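Local coordinates for threonine synthase (Brucella melitensis bv. 1, PDB 4F4F), which probably catalyses the pyridoxal-phosphate-dependent conversion of O-phospho-L-homoserine and water into L-threonine and phosphate, the last step of threonine biosynthesis, at residues G86-H90 / F109-T113; Y56-L61 / V81-Y85; S10-E14 / A333-R337; G32-L36 / S319-R323; I165-N171 / V190-E196. All coordinates share one frame; numbering follows the deposited sequence.

Interaction 1. Residues G86-H90 / F109-T113; sequences GTFRH and FHGPT
With its CG beside the backbone N and anti to the carbonyl carbon (chi1 -85°), Phe88 turns its ring flat over the backbone of Gly111, while His90, whose CG lies anti to its own N (chi1 -162°), runs alongside His110. Gly111 CA stands 3.5 Å from the centroid of the Phe88 ring, almost on the ring normal, a CH-pi contact so close that only a residue without a side chain suits the place. One direct hydrogen bond ties the loops, from Arg89 N to His110 O at 2.9 Å. The imidazoles form an edge-to-face pair, the edge of His90 meeting the face of His110 with centroids 4.9 Å apart. Water 1 lies at the edge of the His110 ring, 2.6 Å from ND1, and donates to Arg89 O; NE2 of the same ring is bonded to Glu107. At the other end the compact Pro112 ring fits against Thr87, its CG 3.6 Å from Thr87 OG1, which is bonded to Ala84 O. Arg89 centres an inverse gamma turn, and the whole is packing between the loop that follows helix 74-86 and the loop that leads from strand 103-107 into helix 117-134, which begins with the predicted cofactor lysine, Lys117.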
# COMPACT_ATOMS: atom_id res chain seq x y z
N GLY A 86 -6.68 16.59 -1.00
CA GLY A 86 -6.19 17.92 -1.33
C GLY A 86 -4.66 17.95 -1.44
O GLY A 86 -4.11 18.85 -2.07
N THR A 87 -3.98 16.96 -0.86
CA THR A 87 -2.53 16.84 -1.04
C THR A 87 -2.10 16.27 -2.38
O THR A 87 -0.91 16.20 -2.67
CB THR A 87 -1.86 15.97 0.06
OG1 THR A 87 -2.16 14.59 -0.13
CG2 THR A 87 -2.23 16.42 1.50
N PHE A 88 -3.05 15.82 -3.18
CA PHE A 88 -2.75 15.24 -4.49
C PHE A 88 -2.88 16.36 -5.52
O PHE A 88 -3.91 17.02 -5.61
CB PHE A 88 -3.74 14.11 -4.79
CG PHE A 88 -3.34 12.79 -4.21
CD1 PHE A 88 -3.25 12.61 -2.85
CD2 PHE A 88 -3.03 11.73 -5.06
CE1 PHE A 88 -2.82 11.41 -2.32
CE2 PHE A 88 -2.62 10.53 -4.54
CZ PHE A 88 -2.53 10.37 -3.17
N ARG A 89 -1.82 16.57 -6.30
CA ARG A 89 -1.76 17.65 -7.29
C ARG A 89 -2.37 17.13 -8.59
O ARG A 89 -1.68 16.92 -9.60
CB ARG A 89 -0.32 18.07 -7.53
CG ARG A 89 0.33 18.90 -6.41
CD ARG A 89 0.56 18.18 -5.08
NE ARG A 89 1.41 19.02 -4.23
CZ ARG A 89 1.78 18.77 -2.96
NH1 ARG A 89 2.58 19.64 -2.35
NH2 ARG A 89 1.38 17.69 -2.30
N HIS A 90 -3.65 16.84 -8.54
CA HIS A 90 -4.41 16.49 -9.73
C HIS A 90 -5.84 16.56 -9.35
O HIS A 90 -6.25 16.00 -8.32
CB HIS A 90 -4.09 15.08 -10.29
CG HIS A 90 -4.55 14.93 -11.70
ND1 HIS A 90 -5.85 14.82 -12.03
CD2 HIS A 90 -3.84 14.97 -12.91
CE1 HIS A 90 -5.97 14.75 -13.36
NE2 HIS A 90 -4.74 14.85 -13.91
N PHE A 109 0.29 8.35 -8.66
CA PHE A 109 1.52 9.03 -8.26
C PHE A 109 1.46 10.56 -8.27
O PHE A 109 2.48 11.22 -8.31
CB PHE A 109 2.70 8.52 -9.14
CG PHE A 109 2.48 8.66 -10.63
CD1 PHE A 109 2.43 9.91 -11.24
CD2 PHE A 109 2.38 7.53 -11.45
CE1 PHE A 109 2.26 10.04 -12.65
CE2 PHE A 109 2.20 7.66 -12.82
CZ PHE A 109 2.16 8.92 -13.43
N HIS A 110 0.26 11.13 -8.18
CA HIS A 110 0.11 12.58 -8.06
C HIS A 110 0.12 13.13 -6.65
O HIS A 110 -0.05 14.34 -6.43
CB HIS A 110 -1.11 13.03 -8.83
CG HIS A 110 -0.99 12.79 -10.31
ND1 HIS A 110 -0.37 13.65 -11.13
CD2 HIS A 110 -1.38 11.71 -11.09
CE1 HIS A 110 -0.37 13.16 -12.37
NE2 HIS A 110 -1.01 11.97 -12.35
N GLY A 111 0.34 12.25 -5.67
CA GLY A 111 0.39 12.66 -4.28
C GLY A 111 1.78 13.10 -3.87
O GLY A 111 2.70 13.10 -4.70
N PRO A 112 1.95 13.45 -2.58
CA PRO A 112 3.13 14.16 -2.08
C PRO A 112 4.45 13.46 -2.27
O PRO A 112 5.46 14.13 -2.26
CB PRO A 112 2.84 14.32 -0.58
CG PRO A 112 1.38 14.27 -0.49
CD PRO A 112 0.93 13.31 -1.54
N THR A 113 4.45 12.12 -2.43
CA THR A 113 5.72 11.41 -2.65
C THR A 113 5.78 10.66 -3.97
O THR A 113 6.63 9.78 -4.15
CB THR A 113 6.12 10.45 -1.48
OG1 THR A 113 5.25 9.31 -1.42
CG2 THR A 113 6.17 11.19 -0.15
O HOH W 1 0.67 15.97 -10.53

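Interaction 2. Residues Y56-L61 / V81-Y85; sequences YVEVAL and VREAY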
# COMPACT_ATOMS: atom_id res chain seq x y z
N TYR A 56 -13.67 12.59 -6.70
CA TYR A 56 -12.93 11.53 -6.00
C TYR A 56 -13.30 11.51 -4.52
O TYR A 56 -13.57 10.46 -3.96
CB TYR A 56 -11.39 11.69 -6.15
CG TYR A 56 -10.63 10.52 -5.59
CD1 TYR A 56 -10.31 10.45 -4.24
CD2 TYR A 56 -10.27 9.45 -6.39
CE1 TYR A 56 -9.63 9.38 -3.70
CE2 TYR A 56 -9.57 8.37 -5.87
CZ TYR A 56 -9.26 8.32 -4.53
OH TYR A 56 -8.60 7.23 -4.01
N VAL A 57 -13.30 12.70 -3.89
CA VAL A 57 -13.64 12.80 -2.49
C VAL A 57 -15.06 12.30 -2.22
O VAL A 57 -15.28 11.57 -1.30
CB VAL A 57 -13.45 14.25 -1.99
CG1 VAL A 57 -14.10 14.48 -0.62
CG2 VAL A 57 -11.97 14.57 -1.96
N GLU A 58 -16.02 12.67 -3.04
CA GLU A 58 -17.39 12.23 -2.84
C GLU A 58 -17.55 10.72 -3.00
O GLU A 58 -18.30 10.09 -2.26
CB GLU A 58 -18.32 12.94 -3.82
CG GLU A 58 -18.53 14.41 -3.50
CD GLU A 58 -19.25 15.12 -4.64
OE1 GLU A 58 -18.99 14.83 -5.83
OE2 GLU A 58 -20.07 15.98 -4.36
N VAL A 59 -16.82 10.12 -3.94
CA VAL A 59 -16.87 8.69 -4.11
C VAL A 59 -16.24 8.00 -2.90
O VAL A 59 -16.75 7.01 -2.40
CB VAL A 59 -16.19 8.23 -5.42
CG1 VAL A 59 -16.08 6.71 -5.49
CG2 VAL A 59 -16.98 8.76 -6.63
N ALA A 60 -15.12 8.55 -2.45
CA ALA A 60 -14.43 8.06 -1.25
C ALA A 60 -15.35 8.06 -0.02
O ALA A 60 -15.42 7.10 0.72
CB ALA A 60 -13.17 8.90 -1.01
N LEU A 61 -16.12 9.11 0.16
CA LEU A 61 -17.03 9.17 1.30
C LEU A 61 -18.11 8.10 1.19
O LEU A 61 -18.41 7.41 2.17
CB LEU A 61 -17.61 10.56 1.43
CG LEU A 61 -16.65 11.67 1.88
CD1 LEU A 61 -17.29 13.02 1.63
CD2 LEU A 61 -16.25 11.50 3.32
N VAL A 81 -11.12 13.39 4.67
CA VAL A 81 -11.03 12.85 3.29
C VAL A 81 -10.69 13.99 2.33
O VAL A 81 -9.78 13.89 1.51
CB VAL A 81 -12.30 12.08 2.89
CG1 VAL A 81 -12.24 11.67 1.43
CG2 VAL A 81 -12.50 10.84 3.75
N ARG A 82 -11.35 15.14 2.50
CA ARG A 82 -11.09 16.33 1.66
C ARG A 82 -9.64 16.77 1.82
O ARG A 82 -8.97 17.06 0.85
CB ARG A 82 -12.04 17.48 2.05
CG ARG A 82 -12.12 18.68 1.12
CD ARG A 82 -13.48 19.46 1.23
NE ARG A 82 -14.70 18.58 1.11
CZ ARG A 82 -15.20 18.05 -0.03
NH1 ARG A 82 -16.28 17.25 0.03
NH2 ARG A 82 -14.67 18.27 -1.23
N GLU A 83 -9.16 16.82 3.06
CA GLU A 83 -7.78 17.26 3.34
C GLU A 83 -6.73 16.25 2.82
O GLU A 83 -5.74 16.64 2.21
CB GLU A 83 -7.59 17.57 4.83
CG GLU A 83 -8.39 18.82 5.20
CD GLU A 83 -8.31 19.22 6.67
OE1 GLU A 83 -7.75 18.44 7.47
OE2 GLU A 83 -8.84 20.32 6.98
N ALA A 84 -6.99 14.96 3.04
CA ALA A 84 -6.13 13.92 2.53
C ALA A 84 -5.88 14.04 1.02
O ALA A 84 -4.72 14.02 0.55
CB ALA A 84 -6.71 12.53 2.86
N TYR A 85 -6.94 14.20 0.25
CA TYR A 85 -6.80 14.17 -1.21
C TYR A 85 -6.52 15.56 -1.81
O TYR A 85 -6.11 15.68 -2.96
CB TYR A 85 -7.96 13.36 -1.84
CG TYR A 85 -7.82 11.96 -1.29
CD1 TYR A 85 -6.68 11.19 -1.56
CD2 TYR A 85 -8.77 11.43 -0.43
CE1 TYR A 85 -6.48 9.96 -1.00
CE2 TYR A 85 -8.59 10.17 0.14
CZ TYR A 85 -7.46 9.44 -0.16
OH TYR A 85 -7.28 8.21 0.43
O HOH W 2 -8.92 6.78 -1.33
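The ring of Tyr85 is covered on one face by Tyr56, whose CE1 stands 3.8 Å above the plane over its centre, and on the opposite face by Ala84 CB, with Val81 CG1 at its edge. Tyr56 thus presents its edge to the face of Tyr85, a T-shaped pair with centroids 5.1 Å apart and planes inclined at 64°. A second flat group, the guanidinium of Arg82, receives Val57 CG1 over one face, Arg82 NH1 lying 3.6 Å from that methyl. The Arg82 chain bends at chi3 (-51°), which folds its end back across the valine, and NH1 forms a salt bridge with Glu78; the charge can therefore stay at the surface while the flat group shields an apolar side chain.

Beside these flat groups the packing is aliphatic. Val81 CG1 rests 3.8 Å from Ala60 CB, whose methyl takes the valine branch, Val81 CG2 meets Leu61 CD2, and Val57 CG2 lies against Tyr85 CB. A second polar point lies at the phenol ends: water 2 joins the two hydroxyls, 2.7 Å from Tyr56 OH and donating to Tyr85 OH, which is also bonded to Val119 O. No direct hydrogen bond crosses the contact. The segments 56-61 and 81-85 cross with 133° between their directions and axes 9.7 Å apart at closest, a largely apolar helix-helix packing of helices 56-64 and 74-86 within the N-terminal region of threonine synthase.

Interaction 3. Residues S10-E14 / A333-R337; sequences STRGE and AAAVR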
# COMPACT_ATOMS: atom_id res chain seq x y z
N SER A 10 -10.44 -11.44 12.95
CA SER A 10 -9.12 -11.88 12.54
C SER A 10 -9.16 -13.05 11.60
O SER A 10 -9.95 -14.02 11.80
CB SER A 10 -8.28 -12.27 13.77
OG SER A 10 -7.02 -12.76 13.39
N THR A 11 -8.26 -13.04 10.64
CA THR A 11 -8.00 -14.22 9.85
C THR A 11 -7.64 -15.51 10.63
O THR A 11 -7.71 -16.59 10.03
CB THR A 11 -6.89 -13.96 8.82
OG1 THR A 11 -5.69 -13.55 9.50
CG2 THR A 11 -7.35 -12.88 7.75
N ARG A 12 -7.22 -15.41 11.89
CA ARG A 12 -6.84 -16.59 12.65
C ARG A 12 -7.89 -16.98 13.69
O ARG A 12 -7.70 -17.91 14.49
CB ARG A 12 -5.42 -16.44 13.24
CG ARG A 12 -4.41 -16.40 12.08
CD ARG A 12 -2.94 -16.54 12.47
NE ARG A 12 -2.10 -16.03 11.37
CZ ARG A 12 -0.78 -16.00 11.39
NH1 ARG A 12 -0.12 -16.43 12.46
NH2 ARG A 12 -0.12 -15.50 10.34
N GLY A 13 -9.00 -16.26 13.67
CA GLY A 13 -10.24 -16.66 14.37
C GLY A 13 -10.34 -16.59 15.89
O GLY A 13 -11.36 -17.04 16.43
N GLU A 14 -9.32 -16.10 16.59
CA GLU A 14 -9.34 -16.14 18.06
C GLU A 14 -8.87 -14.85 18.68
O GLU A 14 -8.25 -14.86 19.73
CB GLU A 14 -8.42 -17.24 18.58
CG GLU A 14 -8.61 -18.54 17.86
CD GLU A 14 -7.85 -19.66 18.49
OE1 GLU A 14 -6.60 -19.69 18.44
OE2 GLU A 14 -8.55 -20.52 19.02
N ALA A 333 -10.72 -20.27 9.86
CA ALA A 333 -9.57 -19.79 10.61
C ALA A 333 -8.59 -20.91 10.96
O ALA A 333 -7.36 -20.69 10.95
CB ALA A 333 -10.01 -19.07 11.86
N ALA A 334 -9.11 -22.10 11.28
CA ALA A 334 -8.24 -23.23 11.53
C ALA A 334 -7.37 -23.56 10.29
O ALA A 334 -6.18 -23.81 10.41
CB ALA A 334 -9.04 -24.45 11.99
N ALA A 335 -7.97 -23.53 9.10
CA ALA A 335 -7.18 -23.80 7.89
C ALA A 335 -6.07 -22.77 7.72
O ALA A 335 -4.94 -23.12 7.37
CB ALA A 335 -8.03 -23.87 6.62
N VAL A 336 -6.40 -21.51 7.96
CA VAL A 336 -5.41 -20.44 7.79
C VAL A 336 -4.28 -20.60 8.80
O VAL A 336 -3.09 -20.45 8.46
CB VAL A 336 -6.06 -19.05 7.93
CG1 VAL A 336 -5.00 -17.96 8.07
CG2 VAL A 336 -6.94 -18.79 6.72
N ARG A 337 -4.63 -20.91 10.05
CA ARG A 337 -3.62 -21.11 11.09
C ARG A 337 -2.65 -22.19 10.63
O ARG A 337 -1.44 -22.07 10.80
CB ARG A 337 -4.28 -21.49 12.44
CG ARG A 337 -4.87 -20.33 13.26
CD ARG A 337 -5.17 -20.67 14.74
NE ARG A 337 -6.09 -21.81 14.87
CZ ARG A 337 -7.42 -21.74 14.90
NH1 ARG A 337 -8.06 -20.59 14.82
NH2 ARG A 337 -8.13 -22.85 15.00
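Arg337 reaches across to Arg12 and Glu14 with nearly its whole length. From CB its chain runs to CG, which lies 3.9 Å from Arg12 CB; CD has Arg12 O and, more distantly, Glu14 OE1 near it. A bend at chi3 (-57°) turns the guanidinium along the loop, where Arg337 NH1 donates to Arg12 O at 2.7 Å. The oxygen lies in the guanidinium plane, yet the nitrogen stands above the plane of the carbonyl. The Glu14 carboxylate is stacked over one guanidinium face, Glu14 OE1 lying 4.0 Å from Arg337 NH1, an electrostatic approach beyond salt-bridge range with the oxygen well out of the guanidinium plane. Ala334 CA and Ala333 O lie over the opposite face.

One turn earlier on the helix, Ala333 CB fits 3.5 Å from Gly13 CA. Gly13 has a positive phi, which favours glycine, and a side chain there would collide with that methyl. Val336 covers Thr11 O, its CG1 3.6 Å away, and this buried carbonyl has no polar partner. The extended Arg12 sends NE into a salt bridge with Glu322. Ser10 OG accepts from Arg12 N in an ST turn, and Ser10 to Gly13 form a type I beta turn, here docked on the first turn of helix 333-346.

Interaction 4. Residues G32-L36 / S319-R323; sequences GGLYL and SNFER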
# COMPACT_ATOMS: atom_id res chain seq x y z
N GLY A 32 -2.24 -13.17 16.10
CA GLY A 32 -1.29 -13.18 15.04
C GLY A 32 -1.86 -12.98 13.65
O GLY A 32 -1.11 -12.87 12.70
N GLY A 33 -3.18 -12.93 13.52
CA GLY A 33 -3.82 -12.67 12.27
C GLY A 33 -4.05 -11.23 11.91
O GLY A 33 -3.58 -10.31 12.60
N LEU A 34 -4.78 -11.06 10.81
CA LEU A 34 -5.04 -9.78 10.22
C LEU A 34 -6.53 -9.50 10.28
O LEU A 34 -7.35 -10.40 10.10
CB LEU A 34 -4.57 -9.77 8.77
CG LEU A 34 -3.09 -10.11 8.54
CD1 LEU A 34 -2.81 -10.20 7.04
CD2 LEU A 34 -2.23 -9.07 9.22
N TYR A 35 -6.87 -8.24 10.55
CA TYR A 35 -8.28 -7.85 10.62
C TYR A 35 -8.96 -7.63 9.27
O TYR A 35 -8.39 -7.04 8.36
CB TYR A 35 -8.45 -6.62 11.53
CG TYR A 35 -8.49 -7.01 12.98
CD1 TYR A 35 -9.59 -7.69 13.47
CD2 TYR A 35 -7.46 -6.71 13.86
CE1 TYR A 35 -9.67 -8.08 14.78
CE2 TYR A 35 -7.53 -7.07 15.20
CZ TYR A 35 -8.65 -7.75 15.67
OH TYR A 35 -8.79 -8.16 17.00
N LEU A 36 -10.19 -8.13 9.17
CA LEU A 36 -11.04 -7.94 8.00
C LEU A 36 -12.46 -7.64 8.43
O LEU A 36 -12.87 -8.05 9.51
CB LEU A 36 -11.08 -9.20 7.14
CG LEU A 36 -9.88 -9.54 6.28
CD1 LEU A 36 -10.03 -10.99 5.74
CD2 LEU A 36 -9.73 -8.52 5.15
N SER A 319 2.71 -9.95 2.56
CA SER A 319 2.16 -9.80 3.90
C SER A 319 0.61 -9.88 3.97
O SER A 319 0.06 -10.40 4.93
CB SER A 319 2.67 -8.51 4.54
OG SER A 319 2.00 -7.39 3.96
N ASN A 320 -0.09 -9.40 2.96
CA ASN A 320 -1.55 -9.43 2.99
C ASN A 320 -2.19 -10.59 2.25
O ASN A 320 -3.41 -10.70 2.20
CB ASN A 320 -2.09 -8.13 2.44
CG ASN A 320 -1.79 -6.97 3.35
OD1 ASN A 320 -2.29 -6.94 4.45
ND2 ASN A 320 -0.95 -6.05 2.92
N PHE A 321 -1.37 -11.47 1.68
CA PHE A 321 -1.93 -12.67 0.99
C PHE A 321 -2.84 -13.48 1.93
O PHE A 321 -3.85 -14.04 1.50
CB PHE A 321 -0.80 -13.53 0.44
CG PHE A 321 -1.26 -14.65 -0.45
CD1 PHE A 321 -2.02 -14.41 -1.58
CD2 PHE A 321 -0.89 -15.95 -0.16
CE1 PHE A 321 -2.42 -15.46 -2.41
CE2 PHE A 321 -1.31 -16.99 -0.96
CZ PHE A 321 -2.06 -16.75 -2.09
N GLU A 322 -2.49 -13.50 3.21
CA GLU A 322 -3.28 -14.15 4.25
C GLU A 322 -4.73 -13.69 4.27
O GLU A 322 -5.60 -14.50 4.57
CB GLU A 322 -2.63 -13.95 5.65
CG GLU A 322 -3.44 -14.53 6.81
CD GLU A 322 -2.74 -14.43 8.16
OE1 GLU A 322 -1.53 -14.14 8.20
OE2 GLU A 322 -3.42 -14.69 9.16
N ARG A 323 -5.00 -12.42 3.94
CA ARG A 323 -6.37 -11.96 3.90
C ARG A 323 -7.12 -12.70 2.79
O ARG A 323 -8.27 -13.18 3.00
CB ARG A 323 -6.46 -10.44 3.74
CG ARG A 323 -6.22 -9.68 5.00
CD ARG A 323 -6.22 -8.17 4.77
NE ARG A 323 -6.46 -7.42 6.01
CZ ARG A 323 -5.54 -6.77 6.71
NH1 ARG A 323 -4.26 -6.72 6.34
NH2 ARG A 323 -5.87 -6.16 7.83
O HOH W 3 -0.80 -12.12 10.05
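Leu34, Tyr35 and Leu36 make the tight half of this contact, wrapped round the side chain of Arg323. Leu34 CB lies 3.7 Å above the Arg323 guanidinium plane, over its centre, while Leu36 CD2 comes in at the edge, 3.5 Å from Arg323 CD. Extended from CG to NE (chi2 176°), the arginine spans the gap and grips Tyr35 O side-on. Arg323 NH2 binds Tyr35 O at 2.7 Å in the carbonyl plane, on a lone pair; Arg323 NE, 3.1 Å from the same Tyr35 O, stands above that plane. NH1 turns back to Asn320 OD1 in a weak bond and is also held by Ile227 O. Leu34 CD1 fills in against Ser319 O, 3.6 Å away.

The other half, round Gly32 and Gly33, is looser and hydrated. Water 3 donates both to Gly32 O and to Glu322 OE1, each at 2.8 Å. Glu322 OE2 approaches Gly33 CA and takes bonds from Thr11 OG1 and Arg12 NE. Asn320 ND2 bonds to the backbone of Asn261, a cofactor-binding residue, so the contact joins strand 35-37 to the edge of the cofactor site. Under Leu34, with Leu36 at its edge, the buried Arg323 charge is probably stabilised in part by the neutral oxygens of Tyr35, Asn320 and Ile227.

Interaction 5. Residues I165-N171 / V190-E196; sequences IFILFPN and VHALSIE
Leu168 lies at the apolar centre, side by side with Leu193, their CD1 methyls 4.1 Å apart, and its CB meets Ile195 CG1 at 3.8 Å. Leucine and beta-branched isoleucine suit this sheet face, which continues to Phe166 and His191. Those two rings form an offset stack, centroids 4.5 Å apart and planes only 9° from parallel; His191 ND1 is bonded to Tyr461 OH of the helix beyond.

On the other sheet face Phe169 holds CG between its backbone N and carbonyl carbon (chi1 63°). This swings the ring back over the neighbouring strand, where Ser194 CA sits over one face and Ala192 CB, small enough to admit it, touches the edge. Ile165 CG2 and Val190 CG2 close that face at the start of the strands.

Between the faces six backbone hydrogen bonds alternate in parallel register, from His191 N to Ile165 O through to Asn171 N to Ile195 O. Beyond them comes the polar end. Asn171 ND2 gives a short, nearly straight bond of 2.6 Å to Ser194 OG, which lies in its amide plane, and water 4 donates to both Asn171 OD1 and Glu196 OE1. In this right-handed beta-alpha-beta crossover through helix 176-183, regular backbone pairing and apolar side chains thus hold the strands together, while amide, hydroxyl and bridging water satisfy polar groups where the pairing runs out.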
# COMPACT_ATOMS: atom_id res chain seq x y z
N ILE A 165 6.56 11.03 14.56
CA ILE A 165 7.02 9.95 13.72
C ILE A 165 8.54 9.89 13.64
O ILE A 165 9.21 10.94 13.49
CB ILE A 165 6.34 10.01 12.33
CG1 ILE A 165 6.75 8.81 11.46
CG2 ILE A 165 6.68 11.34 11.68
CD1 ILE A 165 5.86 8.45 10.28
N PHE A 166 9.06 8.68 13.80
CA PHE A 166 10.48 8.40 13.74
C PHE A 166 10.69 7.31 12.68
O PHE A 166 10.15 6.21 12.80
CB PHE A 166 11.01 7.92 15.11
CG PHE A 166 10.73 8.88 16.24
CD1 PHE A 166 9.44 9.02 16.73
CD2 PHE A 166 11.73 9.67 16.77
CE1 PHE A 166 9.17 9.93 17.74
CE2 PHE A 166 11.47 10.57 17.78
CZ PHE A 166 10.19 10.70 18.28
N ILE A 167 11.45 7.64 11.65
CA ILE A 167 11.79 6.70 10.60
C ILE A 167 13.30 6.51 10.59
O ILE A 167 14.09 7.49 10.49
CB ILE A 167 11.35 7.21 9.24
CG1 ILE A 167 9.80 7.34 9.16
CG2 ILE A 167 11.93 6.30 8.14
CD1 ILE A 167 9.01 6.04 9.30
N LEU A 168 13.70 5.25 10.70
CA LEU A 168 15.08 4.87 10.64
C LEU A 168 15.39 4.40 9.21
O LEU A 168 14.66 3.57 8.63
CB LEU A 168 15.32 3.72 11.64
CG LEU A 168 15.22 3.95 13.16
CD1 LEU A 168 13.84 4.37 13.62
CD2 LEU A 168 15.67 2.72 13.92
N PHE A 169 16.49 4.91 8.66
CA PHE A 169 16.98 4.52 7.34
C PHE A 169 18.50 4.43 7.35
O PHE A 169 19.15 5.04 8.21
CB PHE A 169 16.50 5.52 6.30
CG PHE A 169 17.02 6.92 6.48
CD1 PHE A 169 18.20 7.31 5.88
CD2 PHE A 169 16.28 7.86 7.18
CE1 PHE A 169 18.66 8.59 6.01
CE2 PHE A 169 16.77 9.16 7.35
CZ PHE A 169 17.95 9.51 6.76
N PRO A 170 19.06 3.66 6.42
CA PRO A 170 20.51 3.41 6.50
C PRO A 170 21.31 4.60 6.01
O PRO A 170 21.10 5.08 4.89
CB PRO A 170 20.71 2.19 5.62
CG PRO A 170 19.54 2.19 4.69
CD PRO A 170 18.40 2.76 5.47
N ASN A 171 22.26 5.04 6.83
CA ASN A 171 23.08 6.18 6.52
C ASN A 171 23.82 5.98 5.20
O ASN A 171 24.43 4.95 4.97
CB ASN A 171 24.06 6.43 7.68
CG ASN A 171 24.91 7.65 7.46
OD1 ASN A 171 26.11 7.56 7.18
ND2 ASN A 171 24.30 8.79 7.59
N VAL A 190 8.36 15.31 13.04
CA VAL A 190 9.02 14.35 12.18
C VAL A 190 10.49 14.25 12.59
O VAL A 190 11.15 15.28 12.78
CB VAL A 190 8.93 14.74 10.70
CG1 VAL A 190 9.90 13.87 9.87
CG2 VAL A 190 7.50 14.61 10.20
N HIS A 191 10.96 13.02 12.73
CA HIS A 191 12.34 12.71 13.10
C HIS A 191 12.93 11.67 12.20
O HIS A 191 12.57 10.52 12.25
CB HIS A 191 12.38 12.28 14.57
CG HIS A 191 11.74 13.29 15.49
ND1 HIS A 191 12.43 14.26 16.10
CD2 HIS A 191 10.41 13.46 15.86
CE1 HIS A 191 11.59 15.03 16.83
NE2 HIS A 191 10.35 14.54 16.67
N ALA A 192 13.86 12.10 11.36
CA ALA A 192 14.50 11.20 10.40
C ALA A 192 15.81 10.78 11.04
O ALA A 192 16.64 11.63 11.33
CB ALA A 192 14.73 11.92 9.06
N LEU A 193 15.98 9.48 11.23
CA LEU A 193 17.09 8.92 11.94
C LEU A 193 17.92 8.12 10.95
O LEU A 193 17.47 7.09 10.48
CB LEU A 193 16.59 8.00 13.09
CG LEU A 193 15.74 8.66 14.18
CD1 LEU A 193 15.41 7.72 15.33
CD2 LEU A 193 16.43 9.93 14.69
N SER A 194 19.11 8.62 10.63
CA SER A 194 20.04 8.02 9.69
C SER A 194 20.96 7.11 10.51
O SER A 194 21.91 7.57 11.16
CB SER A 194 20.80 9.15 8.97
OG SER A 194 21.69 8.69 7.97
N ILE A 195 20.67 5.81 10.48
CA ILE A 195 21.39 4.82 11.29
C ILE A 195 22.70 4.42 10.60
O ILE A 195 22.72 4.14 9.39
CB ILE A 195 20.49 3.57 11.53
CG1 ILE A 195 19.12 4.00 12.12
CG2 ILE A 195 21.22 2.50 12.39
CD1 ILE A 195 19.22 4.80 13.42
N GLU A 196 23.79 4.38 11.35
CA GLU A 196 25.08 3.90 10.85
C GLU A 196 25.02 2.37 10.85
O GLU A 196 25.56 1.69 11.73
CB GLU A 196 26.25 4.51 11.65
CG GLU A 196 26.19 6.05 11.67
CD GLU A 196 27.52 6.79 11.67
OE1 GLU A 196 28.16 6.80 10.62
OE2 GLU A 196 27.96 7.35 12.72
O HOH W 4 27.95 5.79 8.20

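How the interactions relate
From the N terminus, the turn 10-14 and then segment 32-36 open two long loops that close only at 333-337 and 319-323, so interaction 4 is nested inside interaction 3. Both tie the N-terminal region to successive helices of the cofactor-binding part, and they touch through a probable backbone bond from Thr11 N to Leu34 O, 2.9 Å. Within these loops lie the other three in series: interaction 2 pairs two N-terminal helices, interaction 1 starts directly after segment 81-85 and ties the loop after helix 74-86 to the loop before helix 117-134, and interaction 5 follows in the five-stranded parallel sheet. Interactions 1 and 4 lie on opposite sides of the chain's centre.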